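Local coordinates for protein neutral ceramidase (Pseudomonas aeruginosa, PDB 2ZWS) that catalyses the hydrolysis of the N-acyl bond of ceramides to sphingosine and a fatty acid, and also the reverse synthesis, as a secreted zinc enzyme, at residues A[37-42]-A[578-583]; A[414-419]-A[449-454]. All coordinates share one frame; numbering follows the deposited sequence.

The two contacts share no helix or strand; their centres lie about 35 Å apart, on opposite sides of the chain's centre, and contact 2 is nested in sequence within the long loop that contact 1 closes. Contact 1 joins the N-terminal and C-terminal regions at a magnesium ion, where backbone oxygens bind the metal and a salt bridge, an amide and indole groups add to it; it is only partly buried. Contact 2 lies within the N-terminal region, farther from the centre yet buried. It sets a helix against the start of a second helix, with a small alanine where the backbones come close, a capping box and a salt bridge, close in sequence to zinc ligands.

Contact 1: A[37-42]-A[578-583]; sequences HMRQWA and TDNDWD. With MG (magnesium ion), chain C.
Arg39 meets Asp579 side-on in the tightly held part of this contact: NE reaches OD1 at 2.8 Å and NH2 reaches OD2 at 3.0 Å, with guanidinium and carboxylate only 23° from coplanar. The extended arginine chain spans this gap, and Asp13 shares its charge. Beside it, Asn580 OD1 takes two N-H groups. Arg39 N arrives in the carbonyl plane, whereas Trp41 NE1, 2.9 Å away, comes from above that plane, which suits an amide oxygen able to accept from several directions; water 1, also bonded to Arg39 O, is a third donor. The magnesium ion ties the backbones together, held by His37 O at 2.2 Å, Asp581 O at 2.3 Å, water 2 and Thr584, through both O and OG1, with Asp579 O longer at 2.6 Å. Buried Met38, modelled in two conformers, sets SD at the edge of the Trp582 ring, a Met-aromatic contact. His37 NE2 donates to Trp582 O, in the imidazole plane, at 2.8 Å, while CE1 lies over one indole face, offset toward the rim, in an oblique pair with planes 52° apart.

The looser side is Trp582, partly exposed; a glycerol, probably from the crystallisation liquor, hydrogen-bonds Trp582 O.

The contact thus links the loop leading into strand 41-49 to the turn between strands 574-578 and 584-591. Helix 218-231 packs against it through Tyr225, which also bonds Asp581 OD1, and helix 265-286 touches Trp582.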
loop_
_atom_site.group_PDB
_atom_site.type_symbol
_atom_site.label_atom_id
_atom_site.label_comp_id
_atom_site.label_asym_id
_atom_site.label_seq_id
_atom_site.Cartn_x
_atom_site.Cartn_y
_atom_site.Cartn_z
ATOM N N HIS A 37 -10.064 -10.849 -3.540
ATOM C CA HIS A 37 -11.224 -10.344 -2.822
ATOM C C HIS A 37 -11.608 -8.950 -3.339
ATOM O O HIS A 37 -12.718 -8.743 -3.822
ATOM C CB HIS A 37 -11.019 -10.329 -1.317
ATOM C CG HIS A 37 -12.230 -9.849 -0.584
ATOM N ND1 HIS A 37 -12.192 -9.384 0.714
ATOM C CD2 HIS A 37 -13.528 -9.760 -0.979
ATOM C CE1 HIS A 37 -13.412 -9.029 1.086
ATOM N NE2 HIS A 37 -14.242 -9.246 0.077
ATOM N N MET A 38 -10.672 -8.006 -3.231
ATOM C CA MET A 38 -10.835 -6.696 -3.839
ATOM C C MET A 38 -9.530 -6.334 -4.543
ATOM O O MET A 38 -8.451 -6.812 -4.157
ATOM C CB MET A 38 -11.239 -5.618 -2.805
ATOM C CG MET A 38 -12.640 -5.798 -2.162
ATOM S SD MET A 38 -13.439 -4.293 -1.481
ATOM C CE MET A 38 -12.161 -3.704 -0.367
ATOM N N ARG A 39 -9.636 -5.507 -5.587
ATOM C CA ARG A 39 -8.447 -5.121 -6.332
ATOM C C ARG A 39 -7.617 -4.086 -5.564
ATOM O O ARG A 39 -8.082 -3.487 -4.583
ATOM C CB ARG A 39 -8.816 -4.586 -7.719
ATOM C CG ARG A 39 -9.208 -5.737 -8.671
ATOM C CD ARG A 39 -9.300 -5.294 -10.172
ATOM N NE ARG A 39 -9.516 -6.515 -10.964
ATOM C CZ ARG A 39 -8.626 -7.092 -11.773
ATOM N NH1 ARG A 39 -7.467 -6.511 -12.071
ATOM N NH2 ARG A 39 -8.934 -8.259 -12.334
ATOM N N GLN A 40 -6.389 -3.897 -6.040
ATOM C CA GLN A 40 -5.460 -2.902 -5.531
ATOM C C GLN A 40 -5.439 -1.698 -6.465
ATOM O O GLN A 40 -5.390 -1.866 -7.705
ATOM C CB GLN A 40 -4.056 -3.515 -5.499
ATOM C CG GLN A 40 -3.958 -4.751 -4.586
ATOM C CD GLN A 40 -2.626 -5.436 -4.740
ATOM O OE1 GLN A 40 -1.700 -5.179 -3.971
ATOM N NE2 GLN A 40 -2.495 -6.234 -5.745
ATOM N N TRP A 41 -5.430 -0.493 -5.884
ATOM C CA TRP A 41 -5.516 0.750 -6.675
ATOM C C TRP A 41 -4.423 1.726 -6.277
ATOM O O TRP A 41 -3.926 1.726 -5.105
ATOM C CB TRP A 41 -6.884 1.443 -6.456
ATOM C CG TRP A 41 -8.006 0.498 -6.825
ATOM C CD1 TRP A 41 -8.653 -0.388 -6.004
ATOM C CD2 TRP A 41 -8.579 0.334 -8.134
ATOM N NE1 TRP A 41 -9.592 -1.105 -6.725
ATOM C CE2 TRP A 41 -9.560 -0.685 -8.036
ATOM C CE3 TRP A 41 -8.347 0.936 -9.371
ATOM C CZ2 TRP A 41 -10.311 -1.098 -9.132
ATOM C CZ3 TRP A 41 -9.093 0.526 -10.461
ATOM C CH2 TRP A 41 -10.058 -0.490 -10.341
ATOM N N ALA A 42 -4.001 2.513 -7.269
ATOM C CA ALA A 42 -3.249 3.734 -7.033
ATOM C C ALA A 42 -4.247 4.891 -7.103
ATOM O O ALA A 42 -5.031 4.985 -8.048
ATOM C CB ALA A 42 -2.189 3.926 -8.104
ATOM N N THR A 578 -18.543 -6.418 -9.646
ATOM C CA THR A 578 -17.355 -6.780 -10.379
ATOM C C THR A 578 -16.417 -7.510 -9.391
ATOM O O THR A 578 -16.765 -7.639 -8.210
ATOM C CB THR A 578 -16.786 -5.460 -10.972
ATOM O OG1 THR A 578 -17.404 -5.222 -12.241
ATOM C CG2 THR A 578 -15.311 -5.481 -11.126
ATOM N N ASP A 579 -15.231 -7.945 -9.833
ATOM C CA ASP A 579 -14.307 -8.586 -8.887
ATOM C C ASP A 579 -13.727 -7.614 -7.846
ATOM O O ASP A 579 -13.159 -8.056 -6.857
ATOM C CB ASP A 579 -13.217 -9.451 -9.579
ATOM C CG ASP A 579 -12.202 -8.643 -10.395
ATOM O OD1 ASP A 579 -12.070 -7.400 -10.192
ATOM O OD2 ASP A 579 -11.473 -9.284 -11.196
ATOM N N ASN A 580 -13.884 -6.308 -8.063
ATOM C CA ASN A 580 -13.400 -5.336 -7.105
ATOM C C ASN A 580 -14.257 -5.259 -5.852
ATOM O O ASN A 580 -13.778 -4.846 -4.791
ATOM C CB ASN A 580 -13.339 -3.942 -7.709
ATOM C CG ASN A 580 -12.650 -2.964 -6.804
ATOM O OD1 ASN A 580 -11.553 -3.232 -6.301
ATOM N ND2 ASN A 580 -13.293 -1.821 -6.578
ATOM N N ASP A 581 -15.525 -5.650 -5.965
ATOM C CA ASP A 581 -16.470 -5.361 -4.891
ATOM C C ASP A 581 -16.273 -6.238 -3.642
ATOM O O ASP A 581 -15.934 -7.412 -3.746
ATOM C CB ASP A 581 -17.882 -5.422 -5.428
ATOM C CG ASP A 581 -18.156 -4.267 -6.365
ATOM O OD1 ASP A 581 -17.988 -3.105 -5.917
ATOM O OD2 ASP A 581 -18.478 -4.511 -7.557
ATOM N N TRP A 582 -16.518 -5.663 -2.465
ATOM C CA TRP A 582 -16.437 -6.410 -1.208
ATOM C C TRP A 582 -17.311 -7.672 -1.208
ATOM O O TRP A 582 -16.899 -8.688 -0.646
ATOM C CB TRP A 582 -16.877 -5.503 -0.046
ATOM C CG TRP A 582 -16.848 -6.176 1.264
ATOM C CD1 TRP A 582 -17.915 -6.728 1.917
ATOM C CD2 TRP A 582 -15.704 -6.377 2.100
ATOM N NE1 TRP A 582 -17.496 -7.270 3.108
ATOM C CE2 TRP A 582 -16.154 -7.062 3.251
ATOM C CE3 TRP A 582 -14.345 -6.039 1.995
ATOM C CZ2 TRP A 582 -15.297 -7.447 4.276
ATOM C CZ3 TRP A 582 -13.475 -6.416 3.051
ATOM C CH2 TRP A 582 -13.968 -7.114 4.165
ATOM N N ASP A 583 -18.494 -7.593 -1.837
ATOM C CA ASP A 583 -19.487 -8.677 -1.772
ATOM C C ASP A 583 -19.135 -9.863 -2.667
ATOM O O ASP A 583 -19.806 -10.891 -2.603
ATOM C CB ASP A 583 -20.886 -8.201 -2.140
ATOM C CG ASP A 583 -21.445 -7.225 -1.153
ATOM O OD1 ASP A 583 -21.088 -7.300 0.041
ATOM O OD2 ASP A 583 -22.255 -6.379 -1.589
HETATM MG MG MG C . -14.629 -8.953 -4.885
HETATM O O HOH W 1 -10.381 -2.230 -3.671
HETATM O O HOH W 2 -13.524 -10.679 -6.380
#

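Contact 2: A[414-419]-A[449-454]; sequences VMAGVR and VTTREE
Arg419 grips Glu453 end-on, both terminal nitrogens converging on OE1: NH1 at 2.9 Å and NH2 at 3.2 Å. The carboxylate stands 75° from the guanidinium plane, and NH1 makes a further, weak bond to OE2. An arginine fits because its remaining nitrogen, NE, pairs with Asp170, holding the group from a second direction.

Thr451 lies over one face of the same guanidinium, its CG2 3.6 Å above the guanidinium plane, over the centre. As N-cap of helix 452-457 it has OG1 between the backbone N and the carbonyl carbon (chi1 59°), where it accepts from Glu454 N at 3.1 Å; Glu454 OE1 in turn receives Thr451 N, completing a capping box. Asn168 also bonds Thr451 OG1, and Thr413 bonds Glu454 OE1. Water 3 joins Glu454 OE2 to Met415 N.

Farther out, the small Ala416 lets the backbones come close: its CB sits 3.4 Å from Val449 O and 4.2 Å from Val449 CG1, while Thr451 CG2 rests against Met415 CB.

Val449 follows the zinc ligand Tyr448 and pairs by backbone with Glu411, another zinc ligand just before helix 414-428. Helix 471-488 touches Arg419 and Val449, and helix 162-165 reaches Met415 and Glu454.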
loop_
_atom_site.group_PDB
_atom_site.type_symbol
_atom_site.label_atom_id
_atom_site.label_comp_id
_atom_site.label_asym_id
_atom_site.label_seq_id
_atom_site.Cartn_x
_atom_site.Cartn_y
_atom_site.Cartn_z
ATOM N N VAL A 414 5.745 4.912 16.654
ATOM C CA VAL A 414 5.043 6.140 17.076
ATOM C C VAL A 414 6.057 7.232 17.478
ATOM O O VAL A 414 6.039 8.329 16.926
ATOM C CB VAL A 414 4.040 5.858 18.231
ATOM C CG1 VAL A 414 3.481 7.177 18.843
ATOM C CG2 VAL A 414 2.899 4.949 17.742
ATOM N N MET A 415 6.945 6.937 18.435
ATOM C CA MET A 415 7.835 7.985 18.933
ATOM C C MET A 415 8.912 8.351 17.917
ATOM O O MET A 415 9.390 9.505 17.894
ATOM C CB MET A 415 8.470 7.605 20.282
ATOM C CG MET A 415 7.490 7.534 21.458
ATOM S SD MET A 415 6.223 8.851 21.470
ATOM C CE MET A 415 7.182 10.389 21.529
ATOM N N ALA A 416 9.295 7.407 17.054
ATOM C CA ALA A 416 10.299 7.754 16.031
ATOM C C ALA A 416 9.717 8.814 15.085
ATOM O O ALA A 416 10.394 9.791 14.727
ATOM C CB ALA A 416 10.787 6.518 15.286
ATOM N N GLY A 417 8.452 8.640 14.731
ATOM C CA GLY A 417 7.772 9.598 13.853
ATOM C C GLY A 417 7.411 10.887 14.567
ATOM O O GLY A 417 7.616 12.002 14.041
ATOM N N VAL A 418 6.875 10.746 15.783
ATOM C CA VAL A 418 6.501 11.924 16.576
ATOM C C VAL A 418 7.701 12.848 16.833
ATOM O O VAL A 418 7.582 14.060 16.727
ATOM C CB VAL A 418 5.794 11.546 17.910
ATOM C CG1 VAL A 418 5.630 12.785 18.799
ATOM C CG2 VAL A 418 4.442 10.929 17.611
ATOM N N ARG A 419 8.850 12.277 17.173
ATOM C CA ARG A 419 10.038 13.119 17.409
ATOM C C ARG A 419 10.425 13.926 16.149
ATOM O O ARG A 419 10.814 15.102 16.229
ATOM C CB ARG A 419 11.217 12.279 17.883
ATOM C CG ARG A 419 11.129 11.946 19.375
ATOM C CD ARG A 419 12.374 11.206 19.768
ATOM N NE ARG A 419 12.197 10.486 21.021
ATOM C CZ ARG A 419 13.107 9.651 21.502
ATOM N NH1 ARG A 419 12.885 9.012 22.655
ATOM N NH2 ARG A 419 14.239 9.465 20.830
ATOM N N VAL A 449 12.083 1.805 11.745
ATOM C CA VAL A 449 12.816 2.830 12.480
ATOM C C VAL A 449 12.236 2.995 13.877
ATOM O O VAL A 449 11.085 3.337 14.078
ATOM C CB VAL A 449 12.831 4.186 11.753
ATOM C CG1 VAL A 449 13.649 5.200 12.534
ATOM C CG2 VAL A 449 13.358 4.037 10.305
ATOM N N THR A 450 13.124 2.782 14.823
ATOM C CA THR A 450 12.832 2.768 16.222
ATOM C C THR A 450 13.692 3.898 16.860
ATOM O O THR A 450 14.737 4.286 16.316
ATOM C CB THR A 450 13.262 1.344 16.564
ATOM O OG1 THR A 450 12.260 0.458 17.074
ATOM C CG2 THR A 450 14.667 1.088 16.624
ATOM N N THR A 451 13.249 4.467 17.976
ATOM C CA THR A 451 14.071 5.477 18.646
ATOM C C THR A 451 15.301 4.775 19.237
ATOM O O THR A 451 15.316 3.559 19.364
ATOM C CB THR A 451 13.322 6.149 19.793
ATOM O OG1 THR A 451 12.936 5.136 20.723
ATOM C CG2 THR A 451 12.062 6.891 19.297
ATOM N N ARG A 452 16.296 5.554 19.656
ATOM C CA ARG A 452 17.477 4.984 20.342
ATOM C C ARG A 452 17.088 4.061 21.516
ATOM O O ARG A 452 17.632 2.946 21.670
ATOM C CB ARG A 452 18.413 6.112 20.828
ATOM C CG ARG A 452 19.648 5.634 21.612
ATOM C CD ARG A 452 20.600 4.890 20.713
ATOM N NE ARG A 452 21.696 4.171 21.377
ATOM C CZ ARG A 452 21.649 2.890 21.734
ATOM N NH1 ARG A 452 22.709 2.319 22.289
ATOM N NH2 ARG A 452 20.545 2.172 21.542
ATOM N N GLU A 453 16.117 4.513 22.294
ATOM C CA GLU A 453 15.668 3.766 23.490
ATOM C C GLU A 453 14.934 2.482 23.099
ATOM O O GLU A 453 15.216 1.400 23.621
ATOM C CB GLU A 453 14.796 4.650 24.382
ATOM C CG GLU A 453 15.508 5.922 24.884
ATOM C CD GLU A 453 15.364 7.168 23.987
ATOM O OE1 GLU A 453 15.070 7.074 22.758
ATOM O OE2 GLU A 453 15.557 8.289 24.532
ATOM N N GLU A 454 14.024 2.583 22.130
ATOM C CA GLU A 454 13.363 1.387 21.618
ATOM C C GLU A 454 14.364 0.399 21.034
ATOM O O GLU A 454 14.230 -0.814 21.222
ATOM C CB GLU A 454 12.355 1.755 20.527
ATOM C CG GLU A 454 11.108 2.431 21.047
ATOM C CD GLU A 454 10.398 3.250 19.998
ATOM O OE1 GLU A 454 10.814 3.219 18.819
ATOM O OE2 GLU A 454 9.425 3.938 20.357
HETATM O O HOH W 3 6.942 4.298 19.822
#